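Local coordinates for protein putative 4-Hydroxy-2-oxoglutarate aldolase / 2-dehydro-3-deoxyphosphogluconate aldolase (Yersinia enterocolitica, PDB 3LM7) that is of unknown function but belongs to the KDGP aldolase family and folds as a beta-alpha barrel of the TIM type, at residues 82-87 against 103-108; 37-42 against 92-97; 115-120 against 189-194; 29-34 against 63-68; 196-201 against 234-239. All blocks are in the same frame, centred on the assembly; numbering follows the deposited sequence.

Contact 1 of 5, residues 82-87 against 103-108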
# COMPACT_ATOMS: atom_id res chain seq x y z
N MSE A 82 -5.60 20.52 22.22
CA MSE A 82 -4.35 20.18 22.95
C MSE A 82 -3.55 19.11 22.21
O MSE A 82 -2.34 19.22 22.11
CB MSE A 82 -4.68 19.69 24.34
CG MSE A 82 -3.55 19.87 25.33
SE MSE A 82 -4.12 18.91 26.96
CE MSE A 82 -2.51 19.10 27.94
N VAL A 83 -4.22 18.09 21.65
CA VAL A 83 -3.49 17.08 20.84
C VAL A 83 -2.77 17.72 19.66
O VAL A 83 -1.61 17.39 19.39
CB VAL A 83 -4.41 15.91 20.40
CG1 VAL A 83 -3.73 15.07 19.34
CG2 VAL A 83 -4.68 15.03 21.66
N SER A 84 -3.40 18.68 18.98
CA SER A 84 -2.73 19.33 17.86
C SER A 84 -1.48 20.09 18.35
O SER A 84 -0.45 20.10 17.67
CB SER A 84 -3.65 20.34 17.14
OG SER A 84 -4.65 19.63 16.45
N GLN A 85 -1.61 20.79 19.47
CA GLN A 85 -0.46 21.51 19.99
C GLN A 85 0.64 20.62 20.52
O GLN A 85 1.84 20.88 20.28
CB GLN A 85 -0.91 22.54 21.02
CG GLN A 85 -1.90 23.56 20.40
CD GLN A 85 -2.58 24.39 21.49
OE1 GLN A 85 -2.44 24.09 22.65
NE2 GLN A 85 -3.33 25.41 21.11
N ILE A 86 0.27 19.58 21.28
CA ILE A 86 1.26 18.62 21.73
C ILE A 86 2.00 18.00 20.54
O ILE A 86 3.25 17.89 20.52
CB ILE A 86 0.60 17.51 22.52
CG1 ILE A 86 0.07 18.03 23.84
CG2 ILE A 86 1.59 16.33 22.77
CD1 ILE A 86 -0.88 17.01 24.57
N SER A 87 1.24 17.57 19.53
CA SER A 87 1.84 16.81 18.38
C SER A 87 2.81 17.66 17.58
O SER A 87 3.81 17.16 17.10
CB SER A 87 0.73 16.19 17.50
OG SER A 87 -0.09 15.29 18.27
N GLY A 103 -7.19 18.62 10.08
CA GLY A 103 -6.51 19.66 9.30
C GLY A 103 -5.57 20.48 10.18
O GLY A 103 -4.44 20.71 9.80
N ALA A 104 -6.01 20.93 11.36
CA ALA A 104 -5.03 21.68 12.20
C ALA A 104 -3.83 20.80 12.60
O ALA A 104 -2.72 21.31 12.70
CB ALA A 104 -5.73 22.21 13.47
N SER A 105 -4.05 19.52 12.90
CA SER A 105 -2.91 18.70 13.38
C SER A 105 -1.94 18.51 12.26
O SER A 105 -0.73 18.60 12.43
CB SER A 105 -3.38 17.30 13.91
OG SER A 105 -3.92 17.42 15.22
N ARG A 106 -2.45 18.20 11.07
CA ARG A 106 -1.50 17.99 10.00
C ARG A 106 -0.70 19.28 9.72
O ARG A 106 0.53 19.24 9.45
CB ARG A 106 -2.19 17.48 8.75
CG ARG A 106 -1.35 17.55 7.46
CD ARG A 106 -0.14 16.51 7.56
NE ARG A 106 -0.74 15.16 7.65
CZ ARG A 106 -0.24 14.13 8.30
NH1 ARG A 106 0.95 14.23 8.85
NH2 ARG A 106 -0.91 12.94 8.29
N ALA A 107 -1.39 20.40 9.71
CA ALA A 107 -0.73 21.66 9.42
C ALA A 107 0.31 21.96 10.49
O ALA A 107 1.41 22.38 10.11
CB ALA A 107 -1.74 22.81 9.38
N LEU A 108 0.00 21.78 11.79
CA LEU A 108 1.01 22.04 12.82
C LEU A 108 2.14 20.99 12.84
O LEU A 108 3.27 21.30 13.25
CB LEU A 108 0.38 22.13 14.19
CG LEU A 108 -0.59 23.36 14.31
CD1 LEU A 108 -1.09 23.40 15.75
CD2 LEU A 108 0.09 24.77 13.86
O HOH W 1 0.06 18.64 15.31
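The hydroxyls of S84 and S105 meet between two nearly parallel helices, OG to OG, at 2.6 Å, a short hydrogen bond in which either serine could be the donor. Both side chains adopt the same first torsion, with OG anti to the carbonyl carbon (chi1 -70° in S84 and -78° in S105), and this turns the two oxygens into the groove between the helices. The amide of Q97 also bonds S105 OG, so the buried pair is tied to residues 92-97.

A second polar tie is made by water. One molecule donates to S84 O at 2.8 Å and to S105 O at 3.0 Å, bridging two backbone carbonyls of facing turns. The same S84 thus serves the contact twice, through its side chain and through its main chain.

Looser van der Waals contacts of methyl groups complete the seam. L108 lays its CD1 methyl 3.9 Å from S84 O and 4.2 Å from S84 CB, while A104 CB approaches S84 OG at 4.1 Å. The small serine and alanine side chains are consistent with the close approach of the helices: the short segment axes come within 8.7 Å and are inclined at 12°.

Helices 80-90 and 102-109 are consecutive outer helices of the barrel, joined through strand 94-95. Both lean on that strand, V83, S87 and S105 all touching V95, and V83 and S87 reach V70 of strand 68-71 as well; I86 packs on A53 and M57 of the preceding helix 50-63.

Contact 2 of 5, residues 37-42 against 92-97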
# COMPACT_ATOMS: atom_id res chain seq x y z
N HIS A 37 6.66 -3.51 16.59
CA HIS A 37 5.51 -3.31 15.66
C HIS A 37 4.25 -2.79 16.42
O HIS A 37 3.15 -3.38 16.36
CB HIS A 37 5.17 -4.60 14.87
CG HIS A 37 6.34 -5.15 14.14
ND1 HIS A 37 6.97 -4.47 13.11
CD2 HIS A 37 7.03 -6.31 14.30
CE1 HIS A 37 7.99 -5.19 12.67
NE2 HIS A 37 8.06 -6.30 13.40
N VAL A 38 4.45 -1.64 17.06
CA VAL A 38 3.46 -1.09 17.96
C VAL A 38 3.66 0.41 18.04
O VAL A 38 4.76 0.94 17.87
CB VAL A 38 3.53 -1.75 19.35
CG1 VAL A 38 4.91 -1.40 20.12
CG2 VAL A 38 2.35 -1.42 20.21
N LEU A 39 2.54 1.07 18.27
CA LEU A 39 2.46 2.44 18.66
C LEU A 39 1.87 2.44 20.09
O LEU A 39 0.83 1.80 20.38
CB LEU A 39 1.52 3.21 17.72
CG LEU A 39 2.06 3.27 16.28
CD1 LEU A 39 0.87 3.59 15.31
CD2 LEU A 39 3.18 4.35 16.25
N VAL A 40 2.58 3.11 20.99
CA VAL A 40 2.21 3.14 22.37
C VAL A 40 1.49 4.41 22.67
O VAL A 40 2.06 5.51 22.45
CB VAL A 40 3.55 3.08 23.19
CG1 VAL A 40 3.28 3.29 24.63
CG2 VAL A 40 4.23 1.75 22.91
N GLY A 41 0.22 4.30 23.09
CA GLY A 41 -0.64 5.49 23.34
C GLY A 41 -0.37 6.16 24.66
O GLY A 41 -0.29 5.49 25.70
N VAL A 42 -0.18 7.48 24.64
CA VAL A 42 -0.08 8.27 25.86
C VAL A 42 -1.10 9.40 25.71
O VAL A 42 -1.20 10.00 24.65
CB VAL A 42 1.33 8.87 26.02
CG1 VAL A 42 1.46 9.72 27.36
CG2 VAL A 42 2.37 7.66 26.01
N PRO A 92 5.49 12.86 16.91
CA PRO A 92 5.41 11.43 17.08
C PRO A 92 5.20 10.71 15.76
O PRO A 92 5.13 11.38 14.68
CB PRO A 92 4.12 11.27 17.93
CG PRO A 92 3.18 12.30 17.27
CD PRO A 92 4.16 13.51 17.04
N GLN A 93 5.05 9.38 15.84
CA GLN A 93 4.71 8.59 14.66
C GLN A 93 3.22 8.61 14.36
O GLN A 93 2.83 8.37 13.22
CB GLN A 93 5.14 7.12 14.81
CG GLN A 93 6.69 7.02 14.57
CD GLN A 93 7.21 5.62 14.93
OE1 GLN A 93 6.43 4.72 15.19
NE2 GLN A 93 8.56 5.46 14.98
N HIS A 94 2.41 8.96 15.34
CA HIS A 94 0.97 8.77 15.20
C HIS A 94 0.20 9.74 16.07
O HIS A 94 0.61 10.00 17.23
CB HIS A 94 0.60 7.32 15.66
CG HIS A 94 -0.84 6.98 15.41
ND1 HIS A 94 -1.81 7.15 16.36
CD2 HIS A 94 -1.47 6.49 14.30
CE1 HIS A 94 -2.97 6.74 15.87
NE2 HIS A 94 -2.79 6.35 14.62
N VAL A 95 -0.95 10.24 15.55
CA VAL A 95 -1.75 11.19 16.30
C VAL A 95 -3.21 10.75 16.18
O VAL A 95 -3.66 10.46 15.06
CB VAL A 95 -1.64 12.62 15.67
CG1 VAL A 95 -2.65 13.66 16.30
CG2 VAL A 95 -0.14 13.15 15.74
N ASN A 96 -3.94 10.68 17.30
CA ASN A 96 -5.35 10.41 17.26
C ASN A 96 -6.06 11.76 17.14
O ASN A 96 -5.85 12.64 18.00
CB ASN A 96 -5.84 9.75 18.55
CG ASN A 96 -5.42 8.27 18.65
OD1 ASN A 96 -6.05 7.38 18.05
ND2 ASN A 96 -4.33 8.03 19.34
N GLN A 97 -6.97 11.91 16.17
CA GLN A 97 -7.78 13.13 16.12
C GLN A 97 -9.27 12.83 15.90
O GLN A 97 -9.62 11.77 15.39
CB GLN A 97 -7.33 14.13 15.01
CG GLN A 97 -6.30 15.21 15.49
CD GLN A 97 -6.90 16.11 16.57
OE1 GLN A 97 -8.10 16.03 16.88
NE2 GLN A 97 -6.05 16.89 17.22
O HOH W 2 6.00 1.97 15.47
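Q93 OE1 receives a hydrogen bond of 2.8 Å from a water that also donates to V38 O at 2.9 Å, while the CD2 methyl of L39 lies 3.4 Å from this same Q93 OE1. The contact belongs to the inside of a TIM-type barrel, where strands 38-43 and 94-95 are separated in the parallel sheet by strand 68-71. Second neighbours of this kind do not pair through their backbones; they meet through side chains and, here, through a water. At the other end of the Q93 amide, NE2 bonds the carbonyl of K5, so both ends of the group are engaged.

L39 bridges the gap by splitting its methyls between two consecutive residues. CD2 also meets Q93 CB at 3.7 Å, whereas CD1 goes to H94, touching its CB at 3.8 Å. The leucine and histidine side chains cross at about a right angle. In H94 the ring carbon CG stands anti to the main-chain nitrogen (chi1 -173°), which sends the imidazole inward past the leucine.

Polar partners beyond the two segments hold that ring at both nitrogens: ND1 bonds S69 OG on the intervening strand and NE2 bonds E191 OE1 on strand 189-192. N96 OD1 lies in the ring plane at its edge. Against the imidazole itself, the nearest part of L39 is CD1, 3.8 Å from H94 CG.

Contact 3 of 5, residues 115-120 against 189-194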
# COMPACT_ATOMS: atom_id res chain seq x y z
N VAL A 115 1.38 9.73 11.07
CA VAL A 115 0.01 9.28 10.77
C VAL A 115 -1.00 10.03 11.62
O VAL A 115 -0.89 10.03 12.84
CB VAL A 115 -0.14 7.72 11.05
CG1 VAL A 115 -1.61 7.28 10.91
CG2 VAL A 115 0.73 6.97 9.99
N VAL A 116 -1.99 10.68 10.98
CA VAL A 116 -3.05 11.37 11.67
C VAL A 116 -4.38 10.70 11.32
O VAL A 116 -4.83 10.73 10.12
CB VAL A 116 -3.13 12.85 11.19
CG1 VAL A 116 -4.27 13.58 11.94
CG2 VAL A 116 -1.74 13.50 11.50
N ASN A 117 -5.00 10.04 12.31
CA ASN A 117 -6.30 9.43 12.04
C ASN A 117 -7.44 10.46 12.23
O ASN A 117 -7.24 11.58 12.81
CB ASN A 117 -6.49 8.13 12.87
CG ASN A 117 -6.68 8.38 14.38
OD1 ASN A 117 -7.28 9.36 14.79
ND2 ASN A 117 -6.23 7.43 15.20
N GLY A 118 -8.63 10.11 11.77
CA GLY A 118 -9.75 11.01 11.95
C GLY A 118 -10.91 10.12 12.41
O GLY A 118 -11.26 9.17 11.73
N LEU A 119 -11.50 10.47 13.54
CA LEU A 119 -12.55 9.65 14.15
C LEU A 119 -13.88 9.89 13.46
O LEU A 119 -14.36 11.05 13.42
CB LEU A 119 -12.69 9.99 15.66
CG LEU A 119 -13.45 8.94 16.53
CD1 LEU A 119 -13.15 9.23 18.09
CD2 LEU A 119 -14.95 9.02 16.26
N ILE A 120 -14.45 8.82 12.89
CA ILE A 120 -15.75 8.80 12.31
C ILE A 120 -16.43 7.51 12.78
O ILE A 120 -15.73 6.53 13.22
CB ILE A 120 -15.73 8.84 10.74
CG1 ILE A 120 -15.20 7.52 10.17
CG2 ILE A 120 -14.93 10.10 10.22
CD1 ILE A 120 -15.14 7.51 8.57
N TRP A 189 -6.07 4.37 4.75
CA TRP A 189 -5.72 3.44 5.83
C TRP A 189 -6.81 3.37 6.87
O TRP A 189 -7.70 4.24 6.92
CB TRP A 189 -4.38 3.87 6.45
CG TRP A 189 -3.29 4.00 5.37
CD1 TRP A 189 -3.27 3.41 4.09
CD2 TRP A 189 -2.08 4.74 5.50
NE1 TRP A 189 -2.13 3.80 3.43
CE2 TRP A 189 -1.37 4.59 4.27
CE3 TRP A 189 -1.50 5.49 6.55
CZ2 TRP A 189 -0.11 5.20 4.04
CZ3 TRP A 189 -0.22 6.15 6.30
CH2 TRP A 189 0.44 5.98 5.05
N LEU A 190 -6.76 2.35 7.72
CA LEU A 190 -7.88 2.10 8.60
C LEU A 190 -7.45 1.66 10.01
O LEU A 190 -6.54 0.81 10.15
CB LEU A 190 -8.74 0.96 7.98
CG LEU A 190 -10.07 0.54 8.67
CD1 LEU A 190 -10.98 1.76 8.98
CD2 LEU A 190 -10.84 -0.45 7.73
N GLU A 191 -8.12 2.22 11.03
CA GLU A 191 -7.78 1.93 12.41
C GLU A 191 -9.04 1.49 13.15
O GLU A 191 -9.76 2.32 13.74
CB GLU A 191 -7.16 3.19 13.08
CG GLU A 191 -6.08 3.85 12.19
CD GLU A 191 -5.20 4.82 12.93
OE1 GLU A 191 -5.26 4.84 14.19
OE2 GLU A 191 -4.36 5.46 12.29
N PRO A 192 -9.35 0.18 13.09
CA PRO A 192 -10.55 -0.27 13.83
C PRO A 192 -10.35 -0.14 15.33
O PRO A 192 -9.26 -0.46 15.85
CB PRO A 192 -10.68 -1.76 13.45
CG PRO A 192 -9.29 -2.16 13.02
CD PRO A 192 -8.65 -0.94 12.42
N THR A 193 -11.36 0.37 16.04
CA THR A 193 -11.15 0.70 17.47
C THR A 193 -12.49 0.46 18.17
O THR A 193 -13.56 0.93 17.68
CB THR A 193 -10.82 2.19 17.71
OG1 THR A 193 -9.69 2.62 16.93
CG2 THR A 193 -10.50 2.51 19.16
N GLY A 194 -12.42 -0.17 19.36
CA GLY A 194 -13.56 -0.29 20.25
C GLY A 194 -14.02 -1.71 20.39
O GLY A 194 -14.56 -2.29 19.46
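E191 has the most surface buried here, its carboxylate meeting N117 and V115 in the interior of the TIM-type barrel. Strands 115-120 and 189-192 flank strand 161-164 in the parallel sheet, and their short segments are inclined at 59° to each other. N117 ND2 gives E191 OE1 a hydrogen bond of 2.9 Å that is close to straight, at 164°. The acceptor lies in the plane of the asparagine amide, yet the donor comes from above the carboxylate, the two planes being 76° apart.

That oxygen is gripped three times, with H219 NE2 as a further donor beside the histidine of strand 94-95, and S161 OG holds E191 OE2. These bonds to both oxygens would hold the carboxylate against rotation. N117 is itself anchored, with OD1 bonded to the backbone N of Q97 and ND2 also to N96 OD1.

V115 supplies the apolar side. CG1 approaches E191 OE2 at 3.6 Å, the two side chains coming from opposite directions, and CG2 meets the edge of the W189 indole near the ring plane, 3.9 Å from CZ3.

Contact 4 of 5, residues 29-34 against 63-68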
# COMPACT_ATOMS: atom_id res chain seq x y z
N ALA A 29 8.20 -2.41 27.97
CA ALA A 29 7.86 -3.85 27.95
C ALA A 29 6.98 -4.14 26.73
O ALA A 29 7.11 -5.20 26.09
CB ALA A 29 7.10 -4.18 29.23
N ILE A 30 6.03 -3.22 26.46
CA ILE A 30 5.10 -3.37 25.31
C ILE A 30 5.89 -3.36 24.02
O ILE A 30 5.67 -4.18 23.15
CB ILE A 30 4.08 -2.16 25.25
CG1 ILE A 30 3.09 -2.23 26.42
CG2 ILE A 30 3.46 -2.07 23.87
CD1 ILE A 30 2.29 -0.95 26.68
N TYR A 31 6.78 -2.38 23.89
CA TYR A 31 7.58 -2.21 22.67
C TYR A 31 8.47 -3.44 22.42
O TYR A 31 8.57 -3.94 21.29
CB TYR A 31 8.45 -0.93 22.81
CG TYR A 31 9.15 -0.54 21.56
CD1 TYR A 31 8.43 -0.08 20.43
CD2 TYR A 31 10.53 -0.58 21.50
CE1 TYR A 31 9.11 0.33 19.26
CE2 TYR A 31 11.21 -0.18 20.36
CZ TYR A 31 10.51 0.26 19.24
OH TYR A 31 11.25 0.60 18.12
N GLN A 32 9.04 -3.97 23.51
CA GLN A 32 9.77 -5.19 23.40
C GLN A 32 8.89 -6.33 22.92
O GLN A 32 9.26 -7.05 22.01
CB GLN A 32 10.37 -5.60 24.78
CG GLN A 32 11.19 -6.91 24.65
CD GLN A 32 11.96 -7.25 25.89
OE1 GLN A 32 11.42 -7.22 27.00
NE2 GLN A 32 13.21 -7.62 25.71
N ALA A 33 7.74 -6.50 23.56
CA ALA A 33 6.88 -7.68 23.31
C ALA A 33 6.33 -7.65 21.89
O ALA A 33 6.15 -8.69 21.22
CB ALA A 33 5.78 -7.73 24.32
N ALA A 34 6.11 -6.44 21.38
CA ALA A 34 5.67 -6.33 19.97
C ALA A 34 6.80 -6.42 18.95
O ALA A 34 6.54 -6.29 17.72
CB ALA A 34 4.92 -4.95 19.80
N LEU A 63 12.30 6.24 24.95
CA LEU A 63 12.41 4.82 25.35
C LEU A 63 12.08 3.88 24.21
O LEU A 63 12.53 2.71 24.19
CB LEU A 63 11.41 4.52 26.49
CG LEU A 63 11.68 5.35 27.72
CD1 LEU A 63 10.57 5.15 28.76
CD2 LEU A 63 13.04 4.82 28.26
N ILE A 64 11.27 4.37 23.25
CA ILE A 64 10.64 3.47 22.29
C ILE A 64 10.85 3.90 20.86
O ILE A 64 10.00 3.62 20.00
CB ILE A 64 9.12 3.31 22.61
CG1 ILE A 64 8.37 4.64 22.55
CG2 ILE A 64 8.89 2.66 24.00
CD1 ILE A 64 6.86 4.49 22.83
N ASP A 65 11.97 4.58 20.58
CA ASP A 65 12.36 4.96 19.21
C ASP A 65 11.22 5.75 18.50
O ASP A 65 11.06 5.57 17.30
CB ASP A 65 12.68 3.72 18.32
CG ASP A 65 13.74 2.80 18.95
OD1 ASP A 65 14.48 3.29 19.80
OD2 ASP A 65 13.79 1.60 18.60
N ASN A 66 10.51 6.59 19.24
CA ASN A 66 9.41 7.44 18.71
C ASN A 66 8.10 6.72 18.34
O ASN A 66 7.25 7.30 17.64
CB ASN A 66 9.85 8.28 17.53
CG ASN A 66 9.07 9.60 17.46
OD1 ASN A 66 8.67 10.14 18.52
ND2 ASN A 66 8.76 10.06 16.24
N ALA A 67 7.95 5.49 18.83
CA ALA A 67 6.77 4.69 18.46
C ALA A 67 5.63 5.08 19.38
O ALA A 67 5.05 4.25 20.05
CB ALA A 67 7.11 3.22 18.52
N LEU A 68 5.30 6.39 19.34
CA LEU A 68 4.38 7.03 20.24
C LEU A 68 3.12 7.41 19.44
O LEU A 68 3.23 7.88 18.31
CB LEU A 68 5.07 8.31 20.77
CG LEU A 68 4.19 9.30 21.57
CD1 LEU A 68 3.68 8.76 22.84
CD2 LEU A 68 5.02 10.59 21.86
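With CG swung anti to the main-chain nitrogen (chi1 -171°), the Y31 ring extends from helix 24-33 toward the I64-D65 bend, where D65 holds its carboxylate beside its own backbone N and within range of the phenol. The bend is a type I' beta turn from I64 to A67, one of the helix-to-strand connections of the beta-alpha barrel, linking helix 50-63 to strand 68-71. Y31 contributes by far the most buried surface to the contact.

One face of the ring is covered by I64. Its CB sits 4.2 Å from the centroid of the Y31 ring and 17° off the normal, a CH-pi contact, and its carbonyl oxygen lies over the same face, displaced toward the rim, 3.5 Å from Y31 CZ. This oxygen is already used within the turn, where A67 N donates to I64 O at 3.0 Å. I64 CG2 adds an apolar touch to Y31 CB at 3.8 Å.

At the far end, Y31 OH donates to D65 OD2 over 2.8 Å. The ring and carboxylate planes are perpendicular, and the hydroxyl arrives on the anti side of the acceptor, 35° out of the carboxylate plane. Beyond the segments, A67 pairs with V40 through the backbone, tying the turn to strand 38-43. On the ring, A67 CB closes against Y31 CE1 at 3.6 Å.

Contact 5 of 5, residues 196-201 against 234-239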
# COMPACT_ATOMS: atom_id res chain seq x y z
N ILE A 196 -12.17 -4.48 20.81
CA ILE A 196 -11.30 -5.50 20.19
C ILE A 196 -10.68 -6.25 21.36
O ILE A 196 -10.29 -5.65 22.36
CB ILE A 196 -10.22 -4.88 19.26
CG1 ILE A 196 -10.94 -4.21 18.00
CG2 ILE A 196 -9.23 -5.94 18.83
CD1 ILE A 196 -9.92 -3.57 16.97
N ASP A 197 -10.66 -7.57 21.27
CA ASP A 197 -10.01 -8.35 22.32
C ASP A 197 -9.20 -9.44 21.65
O ASP A 197 -9.13 -9.49 20.44
CB ASP A 197 -11.03 -8.90 23.37
CG ASP A 197 -12.07 -9.81 22.76
OD1 ASP A 197 -11.79 -10.46 21.75
OD2 ASP A 197 -13.18 -9.81 23.29
N LEU A 198 -8.60 -10.35 22.44
CA LEU A 198 -7.74 -11.35 21.81
C LEU A 198 -8.50 -12.37 20.98
O LEU A 198 -7.89 -13.03 20.13
CB LEU A 198 -6.93 -12.10 22.92
CG LEU A 198 -6.00 -11.20 23.74
CD1 LEU A 198 -5.31 -12.00 24.87
CD2 LEU A 198 -4.92 -10.54 22.80
N ASP A 199 -9.80 -12.49 21.23
CA ASP A 199 -10.63 -13.51 20.51
C ASP A 199 -11.25 -12.99 19.21
O ASP A 199 -11.58 -13.79 18.32
CB ASP A 199 -11.70 -14.05 21.44
CG ASP A 199 -11.11 -14.89 22.57
OD1 ASP A 199 -10.05 -15.58 22.37
OD2 ASP A 199 -11.73 -14.86 23.65
N ASN A 200 -11.42 -11.69 19.07
CA ASN A 200 -12.00 -11.16 17.80
C ASN A 200 -10.97 -10.39 16.95
O ASN A 200 -11.27 -9.97 15.87
CB ASN A 200 -13.27 -10.32 18.04
CG ASN A 200 -13.00 -9.09 18.88
OD1 ASN A 200 -11.87 -8.58 18.95
ND2 ASN A 200 -14.03 -8.60 19.55
N PHE A 201 -9.74 -10.28 17.47
CA PHE A 201 -8.70 -9.50 16.82
C PHE A 201 -8.40 -10.08 15.48
O PHE A 201 -8.37 -9.34 14.50
CB PHE A 201 -7.43 -9.51 17.67
CG PHE A 201 -6.24 -8.82 17.02
CD1 PHE A 201 -6.12 -7.44 17.09
CD2 PHE A 201 -5.25 -9.58 16.36
CE1 PHE A 201 -4.97 -6.78 16.48
CE2 PHE A 201 -4.11 -8.97 15.77
CZ PHE A 201 -3.97 -7.56 15.84
N PRO A 234 2.08 -7.24 28.71
CA PRO A 234 3.01 -7.55 27.61
C PRO A 234 2.78 -8.91 27.03
O PRO A 234 3.00 -9.08 25.83
CB PRO A 234 4.42 -7.37 28.24
CG PRO A 234 4.14 -6.43 29.41
CD PRO A 234 2.78 -6.77 29.92
N GLU A 235 2.27 -9.88 27.81
CA GLU A 235 2.01 -11.19 27.18
C GLU A 235 0.78 -11.17 26.18
O GLU A 235 0.73 -11.95 25.19
CB GLU A 235 1.84 -12.29 28.24
CG GLU A 235 0.64 -12.11 29.22
CD GLU A 235 0.89 -11.15 30.43
OE1 GLU A 235 1.81 -10.25 30.41
OE2 GLU A 235 0.09 -11.26 31.42
N ASP A 236 -0.16 -10.26 26.45
CA ASP A 236 -1.30 -10.04 25.52
C ASP A 236 -0.79 -9.38 24.21
O ASP A 236 -1.30 -9.61 23.13
CB ASP A 236 -2.40 -9.20 26.17
CG ASP A 236 -3.20 -9.97 27.25
OD1 ASP A 236 -2.87 -11.14 27.53
OD2 ASP A 236 -4.13 -9.36 27.83
N VAL A 237 0.22 -8.53 24.32
CA VAL A 237 0.80 -7.92 23.15
C VAL A 237 1.52 -9.00 22.34
O VAL A 237 1.44 -9.05 21.10
CB VAL A 237 1.75 -6.74 23.59
CG1 VAL A 237 2.60 -6.25 22.45
CG2 VAL A 237 0.94 -5.60 24.15
N LYS A 238 2.26 -9.87 23.02
CA LYS A 238 2.88 -11.01 22.26
C LYS A 238 1.83 -11.88 21.51
O LYS A 238 2.08 -12.31 20.36
CB LYS A 238 3.77 -11.83 23.19
CG LYS A 238 4.82 -12.61 22.47
CD LYS A 238 4.37 -13.98 22.27
CE LYS A 238 5.55 -14.86 21.78
NZ LYS A 238 4.95 -16.24 21.61
N THR A 239 0.69 -12.16 22.16
CA THR A 239 -0.35 -13.00 21.56
C THR A 239 -0.88 -12.27 20.29
O THR A 239 -1.13 -12.88 19.23
CB THR A 239 -1.54 -13.21 22.57
OG1 THR A 239 -1.07 -13.94 23.70
CG2 THR A 239 -2.70 -13.97 21.96
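L198 lays its isobutyl end across the carboxylate of D236, with L198 CD1 3.7 Å from D236 OD1 and 3.8 Å from D236 CG. The two side chains cross at about a right angle. L198 has CG anti to the carbonyl carbon (chi1 -62°), which carries its methyls toward the facing helix, and the second of them continues along it: CD2 comes 3.8 Å from D236 O and 4.2 Å from T239 CG2. One leucine thus spans a turn of helix, resting on residues three apart, and it also touches L240. The carboxylate it overlaps has its main polar partner elsewhere, in a salt bridge from D236 OD2 to R233.

In the barrel, residues 196-201 lie in the connection between strand 189-192 and helix 201-211, and 234-239 open helix 234-247, the last helix of the chain. The contact therefore joins a strand-to-helix loop to the first turns of the last helix, near the surface. F201 points toward the same partner and packs on L240, I243 and V244 further along.

The loop that presents L198 is braced by its own polar side chains. D197 OD1 accepts from D199 N at 2.9 Å, an Asx turn, and from N200 N at 3.0 Å, an Asx motif. The first donor comes from above the carboxylate plane, the second nearly in line with the C-O bond. In return D197 N donates to N200 OD1 over 2.8 Å in an almost straight bond of 170°, while N200 ND2 bonds the carbonyl of G195.

The five contacts sample the barrel from its lining to its outer layer. Contacts 2 and 3, with centres about 11 Å apart, share the parallel sheet through neighbouring strands 94-95 and 115-120, joined by a probable bond from V95 N to V115 O. Contact 1 lies in the helical layer over strand 94-95; contact 4 adjoins contact 2, V40 N probably bonding A67 O, and meets contact 5 where A29, A33 and A34 pack on P234 and V237. Contacts 1 and 5, whose centres are about 30 Å apart, fall on opposite sides of the chain's centre. Contacts 4 and 2 alternate along the sequence, as do 2 and 1; contacts 3 and 5 follow in series, so adjacent and more distant units are linked.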